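M64R (Myxoma virus, PDB 5CZ3) probably acts as a poxvirus host-range factor of the C7 family that antagonises a host restriction factor and supports viral multiplication in different cell types. Local coordinates at residues A[25-30]-A[113-118]. Sequence-based numbering, arbitrary orientation.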
ATOM      1  N   VAL A  25      -2.095  -5.116  -4.119  1.00 40.41           N
ATOM      2  CA  VAL A  25      -2.334  -3.712  -4.423  1.00 40.29           C
ATOM      3  C   VAL A  25      -1.678  -3.320  -5.748  1.00 41.28           C
ATOM      4  O   VAL A  25      -2.118  -2.394  -6.427  1.00 42.36           O
ATOM      5  CB  VAL A  25      -1.807  -2.813  -3.284  1.00 38.63           C
ATOM      6  CG1 VAL A  25      -2.079  -1.348  -3.571  1.00 38.21           C
ATOM      7  CG2 VAL A  25      -2.440  -3.223  -1.965  1.00 39.18           C
ATOM      8  N   ASN A  26      -0.629  -4.050  -6.113  1.00 41.77           N
ATOM      9  CA  ASN A  26       0.125  -3.799  -7.338  1.00 42.55           C
ATOM     10  C   ASN A  26      -0.717  -3.787  -8.611  1.00 44.26           C
ATOM     11  O   ASN A  26      -1.709  -4.510  -8.719  1.00 44.64           O
ATOM     12  CB  ASN A  26       1.214  -4.855  -7.486  1.00 42.59           C
ATOM     13  CG  ASN A  26       0.652  -6.262  -7.492  1.00 43.22           C
ATOM     14  OD1 ASN A  26       0.500  -6.886  -6.441  1.00 42.52           O
ATOM     15  ND2 ASN A  26       0.326  -6.765  -8.677  1.00 45.08           N
ATOM     16  N   LEU A  27      -0.311  -2.967  -9.573  1.00 45.58           N
ATOM     17  CA  LEU A  27      -0.893  -3.015 -10.909  1.00 47.71           C
ATOM     18  C   LEU A  27      -0.588  -4.376 -11.519  1.00 48.66           C
ATOM     19  O   LEU A  27       0.512  -4.897 -11.340  1.00 48.20           O
ATOM     20  CB  LEU A  27      -0.334  -1.899 -11.793  1.00 48.91           C
ATOM     21  CG  LEU A  27      -0.413  -0.462 -11.279  1.00 49.01           C
ATOM     22  CD1 LEU A  27       0.280   0.482 -12.251  1.00 50.83           C
ATOM     23  CD2 LEU A  27      -1.859  -0.041 -11.059  1.00 50.27           C
ATOM     24  N   PHE A  28      -1.542  -4.963 -12.237  1.00 49.77           N
ATOM     25  CA  PHE A  28      -1.275  -6.258 -12.852  1.00 51.51           C
ATOM     26  C   PHE A  28      -0.416  -6.086 -14.103  1.00 53.75           C
ATOM     27  O   PHE A  28      -0.006  -7.066 -14.726  1.00 55.12           O
ATOM     28  CB  PHE A  28      -2.572  -7.020 -13.172  1.00 52.75           C
ATOM     29  CG  PHE A  28      -3.576  -6.246 -13.986  1.00 52.91           C
ATOM     30  CD1 PHE A  28      -3.391  -6.046 -15.346  1.00 54.44           C
ATOM     31  CD2 PHE A  28      -4.738  -5.771 -13.400  1.00 51.88           C
ATOM     32  CE1 PHE A  28      -4.326  -5.351 -16.095  1.00 55.72           C
ATOM     33  CE2 PHE A  28      -5.678  -5.079 -14.143  1.00 53.13           C
ATOM     34  CZ  PHE A  28      -5.473  -4.871 -15.493  1.00 55.05           C
ATOM     35  N   ASP A  29      -0.144  -4.831 -14.454  1.00 54.10           N
ATOM     36  CA  ASP A  29       0.830  -4.501 -15.488  1.00 56.12           C
ATOM     37  C   ASP A  29       1.231  -3.032 -15.410  1.00 55.52           C
ATOM     38  O   ASP A  29       0.380  -2.144 -15.470  1.00 55.68           O
ATOM     39  CB  ASP A  29       0.285  -4.817 -16.880  1.00 59.53           C
ATOM     40  CG  ASP A  29       1.305  -4.567 -17.971  1.00 62.84           C
ATOM     41  OD1 ASP A  29       2.178  -5.435 -18.181  1.00 64.64           O
ATOM     42  OD2 ASP A  29       1.236  -3.500 -18.618  1.00 64.20           O
ATOM     43  N   GLY A  30       2.530  -2.784 -15.277  1.00 55.08           N
ATOM     44  CA  GLY A  30       3.053  -1.429 -15.240  1.00 55.11           C
ATOM     45  C   GLY A  30       4.135  -1.248 -14.194  1.00 53.22           C
ATOM     46  O   GLY A  30       4.022  -1.761 -13.081  1.00 50.82           O
ATOM     47  N   ASP A 113      -3.784   7.408 -11.630  1.00 60.05           N
ATOM     48  CA  ASP A 113      -5.218   7.262 -11.868  1.00 61.53           C
ATOM     49  C   ASP A 113      -5.667   5.806 -11.833  1.00 58.92           C
ATOM     50  O   ASP A 113      -6.853   5.526 -11.678  1.00 60.06           O
ATOM     51  CB  ASP A 113      -5.614   7.884 -13.208  1.00 66.24           C
ATOM     52  CG  ASP A 113      -5.560   9.398 -13.187  1.00 72.06           C
ATOM     53  OD1 ASP A 113      -5.455   9.975 -12.085  1.00 73.97           O
ATOM     54  OD2 ASP A 113      -5.622  10.011 -14.275  1.00 76.53           O
ATOM     55  N   VAL A 114      -4.728   4.878 -11.984  1.00 56.44           N
ATOM     56  CA  VAL A 114      -5.082   3.464 -11.950  1.00 53.47           C
ATOM     57  C   VAL A 114      -4.612   2.789 -10.664  1.00 50.38           C
ATOM     58  O   VAL A 114      -4.692   1.567 -10.534  1.00 49.55           O
ATOM     59  CB  VAL A 114      -4.520   2.703 -13.170  1.00 53.67           C
ATOM     60  CG1 VAL A 114      -5.324   3.039 -14.419  1.00 56.29           C
ATOM     61  CG2 VAL A 114      -3.050   3.006 -13.372  1.00 53.69           C
ATOM     62  N   TYR A 115      -4.126   3.584  -9.715  1.00 48.56           N
ATOM     63  CA  TYR A 115      -3.920   3.091  -8.358  1.00 45.92           C
ATOM     64  C   TYR A 115      -5.279   2.730  -7.771  1.00 45.12           C
ATOM     65  O   TYR A 115      -6.273   3.400  -8.052  1.00 46.65           O
ATOM     66  CB  TYR A 115      -3.234   4.132  -7.467  1.00 45.70           C
ATOM     67  CG  TYR A 115      -1.773   4.407  -7.761  1.00 45.08           C
ATOM     68  CD1 TYR A 115      -1.042   3.600  -8.624  1.00 43.53           C
ATOM     69  CD2 TYR A 115      -1.121   5.476  -7.152  1.00 45.68           C
ATOM     70  CE1 TYR A 115       0.299   3.862  -8.882  1.00 44.10           C
ATOM     71  CE2 TYR A 115       0.211   5.743  -7.402  1.00 45.63           C
ATOM     72  CZ  TYR A 115       0.918   4.936  -8.265  1.00 45.11           C
ATOM     73  OH  TYR A 115       2.245   5.206  -8.509  1.00 45.74           O
ATOM     74  N   PRO A 116      -5.334   1.673  -6.952  1.00 42.54           N
ATOM     75  CA  PRO A 116      -6.607   1.351  -6.303  1.00 42.63           C
ATOM     76  C   PRO A 116      -6.901   2.294  -5.137  1.00 43.39           C
ATOM     77  O   PRO A 116      -5.976   2.849  -4.541  1.00 42.37           O
ATOM     78  CB  PRO A 116      -6.397  -0.085  -5.819  1.00 40.87           C
ATOM     79  CG  PRO A 116      -4.930  -0.181  -5.592  1.00 39.99           C
ATOM     80  CD  PRO A 116      -4.286   0.685  -6.642  1.00 40.69           C
ATOM     81  N   THR A 117      -8.181   2.476  -4.825  1.00 44.78           N
ATOM     82  CA  THR A 117      -8.590   3.361  -3.742  1.00 45.68           C
ATOM     83  C   THR A 117      -9.451   2.615  -2.731  1.00 46.51           C
ATOM     84  O   THR A 117     -10.447   1.989  -3.092  1.00 47.62           O
ATOM     85  CB  THR A 117      -9.366   4.580  -4.273  1.00 48.51           C
ATOM     86  OG1 THR A 117      -8.577   5.257  -5.258  1.00 48.78           O
ATOM     87  CG2 THR A 117      -9.694   5.541  -3.141  1.00 50.16           C
ATOM     88  N   PHE A 118      -9.058   2.685  -1.463  1.00 47.29           N
ATOM     89  CA  PHE A 118      -9.757   1.966  -0.408  1.00 49.31           C
ATOM     90  C   PHE A 118     -10.280   2.902   0.667  1.00 50.36           C
ATOM     91  O   PHE A 118      -9.822   4.037   0.802  1.00 50.64           O
ATOM     92  CB  PHE A 118      -8.841   0.928   0.242  1.00 49.43           C
ATOM     93  CG  PHE A 118      -8.087   0.083  -0.736  1.00 49.41           C
ATOM     94  CD1 PHE A 118      -8.652  -1.066  -1.258  1.00 49.88           C
ATOM     95  CD2 PHE A 118      -6.804   0.432  -1.127  1.00 48.87           C
ATOM     96  CE1 PHE A 118      -7.957  -1.849  -2.158  1.00 49.47           C
ATOM     97  CE2 PHE A 118      -6.103  -0.345  -2.027  1.00 48.08           C
ATOM     98  CZ  PHE A 118      -6.682  -1.487  -2.545  1.00 48.10           C
TER
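V114 opens the contact from the loop between helix 109-112 and strand 117-121. Its CG2 sits in the crowded position between backbone N and carbonyl carbon and lies 4.0 Å from L27 CD2. The same L27 methyl is 3.3 Å from V114 O, so one branch of the leucine covers both the side chain and the carbonyl of V114. L27 gets there with CG anti to its own carbonyl carbon (chi1 -54°), which brings the end of its side chain closer to 113-118 than its CB direction suggests.

The CB of Y115 points away from 25-30, but its ring comes back. L27 CD2 meets the Y115 ring at its edge, near its plane, 4.5 Å from Y115 CD1. The phenol OH is hydrogen-bonded to S32 OG and to S105 N, which holds the ring end in place.

The CB of P116 points toward 25-30, and the side chains of P116 and V25 cross at about a right angle. P116 CG is 3.7 Å from V25 CG1. V25 O lies the same 3.7 Å from P116 CG, so the proline ring rests on both the methyl and the carbonyl. V25 CG1 is anti to the backbone N (chi1 -179°), and it also lies at the edge of the F118 ring, 4.4 Å from F118 CE2.

No hydrogen bond joins the two segments, and the contact is mostly apolar. C35 of strand 34-40 touches V25, P116 and F118. This is mainly loop-to-loop packing in a beta-sandwich of the poxvirus C7 family: the connection from strand 20-23 of one sheet to strand 34-40 of the other packs against the loop leading into strand 117-121, and V25 also reaches F118 in the strand.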